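PDB 2OAI: hemolysin from Xylella fastidiosa, which probably acts at the cell membrane, may bind flavin adenine dinucleotide, and binds calcium ions through its transporter-associated domain, the part present here. Local coordinates for residues A[62-67]-A[78-83]. Numbering follows the deposited sequence.
Sequences PHVGEY and VDLDGA. With CA (calcium ion), chain C; CA (calcium ion), chain B; CA (calcium ion), chain D.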
loop_
_atom_site.group_PDB
_atom_site.type_symbol
_atom_site.label_atom_id
_atom_site.label_comp_id
_atom_site.label_asym_id
_atom_site.label_seq_id
_atom_site.Cartn_x
_atom_site.Cartn_y
_atom_site.Cartn_z
ATOM N N PRO A 62 10.676 -0.186 -9.689
ATOM C CA PRO A 62 9.568 0.711 -10.088
ATOM C C PRO A 62 9.240 1.768 -9.028
ATOM O O PRO A 62 9.625 1.609 -7.869
ATOM C CB PRO A 62 8.397 -0.249 -10.292
ATOM C CG PRO A 62 8.676 -1.366 -9.316
ATOM C CD PRO A 62 10.206 -1.547 -9.367
ATOM N N HIS A 63 8.591 2.868 -9.425
ATOM C CA HIS A 63 8.131 3.853 -8.462
ATOM C C HIS A 63 6.820 3.319 -7.878
ATOM O O HIS A 63 6.047 2.612 -8.549
ATOM C CB HIS A 63 7.763 5.198 -9.127
ATOM C CG HIS A 63 8.924 6.053 -9.506
ATOM N ND1 HIS A 63 9.936 5.626 -10.341
ATOM C CD2 HIS A 63 9.194 7.351 -9.216
ATOM C CE1 HIS A 63 10.801 6.611 -10.518
ATOM N NE2 HIS A 63 10.372 7.674 -9.853
ATOM N N VAL A 64 6.518 3.711 -6.647
ATOM C CA VAL A 64 5.167 3.467 -6.116
ATOM C C VAL A 64 4.158 4.116 -7.062
ATOM O O VAL A 64 4.373 5.242 -7.530
ATOM C CB VAL A 64 5.012 4.035 -4.673
ATOM C CG1 VAL A 64 3.557 4.000 -4.216
ATOM C CG2 VAL A 64 5.929 3.258 -3.691
ATOM N N GLY A 65 3.082 3.387 -7.347
ATOM C CA GLY A 65 2.024 3.848 -8.224
ATOM C C GLY A 65 2.148 3.318 -9.654
ATOM O O GLY A 65 1.192 3.438 -10.435
ATOM N N GLU A 66 3.309 2.790 -10.017
ATOM C CA GLU A 66 3.435 2.142 -11.329
ATOM C C GLU A 66 2.713 0.798 -11.287
ATOM O O GLU A 66 2.511 0.244 -10.206
ATOM C CB GLU A 66 4.882 1.964 -11.747
ATOM C CG GLU A 66 5.606 3.283 -12.017
ATOM C CD GLU A 66 6.937 3.046 -12.706
ATOM O OE1 GLU A 66 6.953 2.848 -13.936
ATOM O OE2 GLU A 66 7.982 3.041 -12.022
ATOM N N TYR A 67 2.253 0.325 -12.446
ATOM C CA TYR A 67 1.484 -0.924 -12.487
ATOM C C TYR A 67 1.635 -1.604 -13.825
ATOM O O TYR A 67 2.123 -0.988 -14.800
ATOM C CB TYR A 67 -0.011 -0.684 -12.219
ATOM C CG TYR A 67 -0.686 0.207 -13.259
ATOM C CD1 TYR A 67 -1.233 -0.333 -14.439
ATOM C CD2 TYR A 67 -0.724 1.599 -13.088
ATOM C CE1 TYR A 67 -1.858 0.486 -15.376
ATOM C CE2 TYR A 67 -1.338 2.425 -14.017
ATOM C CZ TYR A 67 -1.905 1.860 -15.162
ATOM O OH TYR A 67 -2.511 2.674 -16.088
ATOM N N VAL A 78 2.647 -0.518 -4.252
ATOM C CA VAL A 78 2.089 0.455 -3.286
ATOM C C VAL A 78 3.019 0.828 -2.136
ATOM O O VAL A 78 2.799 1.850 -1.491
ATOM C CB VAL A 78 0.683 0.098 -2.764
ATOM C CG1 VAL A 78 -0.371 0.071 -3.911
ATOM C CG2 VAL A 78 0.733 -1.142 -1.984
ATOM N N ASP A 79 4.078 0.036 -1.919
ATOM C CA ASP A 79 5.117 0.418 -0.959
ATOM C C ASP A 79 6.460 -0.132 -1.302
ATOM O O ASP A 79 6.563 -1.309 -1.611
ATOM C CB ASP A 79 4.788 -0.047 0.461
ATOM C CG ASP A 79 5.840 0.404 1.470
ATOM O OD1 ASP A 79 6.053 1.622 1.607
ATOM O OD2 ASP A 79 6.468 -0.445 2.108
ATOM N N LEU A 80 7.473 0.742 -1.209
ATOM C CA LEU A 80 8.883 0.330 -1.273
ATOM C C LEU A 80 9.493 0.505 0.110
ATOM O O LEU A 80 9.096 1.420 0.865
ATOM C CB LEU A 80 9.637 1.225 -2.264
ATOM C CG LEU A 80 9.178 1.212 -3.732
ATOM C CD1 LEU A 80 9.977 2.242 -4.528
ATOM C CD2 LEU A 80 9.366 -0.175 -4.334
ATOM N N ASP A 81 10.478 -0.327 0.432
ATOM C CA ASP A 81 11.350 -0.033 1.562
ATOM C C ASP A 81 12.733 -0.000 0.990
ATOM O O ASP A 81 13.326 -1.068 0.768
ATOM C CB ASP A 81 11.218 -1.082 2.656
ATOM C CG ASP A 81 9.839 -1.109 3.240
ATOM O OD1 ASP A 81 9.228 -0.027 3.377
ATOM O OD2 ASP A 81 9.345 -2.185 3.554
ATOM N N GLY A 82 13.203 1.204 0.678
ATOM C CA GLY A 82 14.470 1.331 -0.055
ATOM C C GLY A 82 14.274 0.641 -1.392
ATOM O O GLY A 82 13.336 0.947 -2.115
ATOM N N ALA A 83 15.137 -0.323 -1.699
ATOM C CA ALA A 83 15.055 -1.052 -2.967
ATOM C C ALA A 83 13.999 -2.181 -2.978
ATOM O O ALA A 83 13.636 -2.693 -4.049
ATOM C CB ALA A 83 16.439 -1.611 -3.337
HETATM CA CA CA C . 8.004 1.964 2.930
HETATM CA CA CA B . 7.265 -1.263 3.781
HETATM CA CA CA D . 6.779 -1.505 4.522
HETATM O O HOH W 1 9.032 3.994 1.791
HETATM O O HOH W 2 9.450 2.719 4.796
HETATM O O HOH W 3 6.700 3.890 3.682
#
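A calcium cluster between two subunits is held in the CorC_HlyC transporter-associated domain by the acidic segment 78-83, against which packs the type II turn from H63 to E66, with P62 before it. D79 extends its carboxylate with CG anti to the backbone N (chi1 -177°): OD1 binds the chain C calcium at 2.4 Å, OD2 the chain B calcium at 2.0 Å and, more loosely, the chain D calcium, which lies too close to that of chain B for both to be present at once. D81 OD1 bridges the chain B and C ions, and with OD2 it makes D81 a bidentate ligand of the former. The carbonyl O of L80 also binds the chain C calcium, at 2.4 Å, and three waters add to its shell. D86, from this chain and from the second subunit, brings further carboxylates. L80 points its side chain toward the turn: V64 CG2 lies 3.8 Å from L80 CG, the two side chains sliding past each other in opposite directions, and L80 CD1 reaches P62 O at 3.4 Å. The other branch, V64 CG1, sits 3.6 Å from V78 O. H63 N donates a nearly straight bond (171°) to the anti lone pair of E66 OE2; R60 makes a salt bridge to the same oxygen. No hydrogen bond joins the segments, which meet by van der Waals contact, though G65 and E66 bond to I77; the calcium ions probably offset repulsion among the clustered carboxylates.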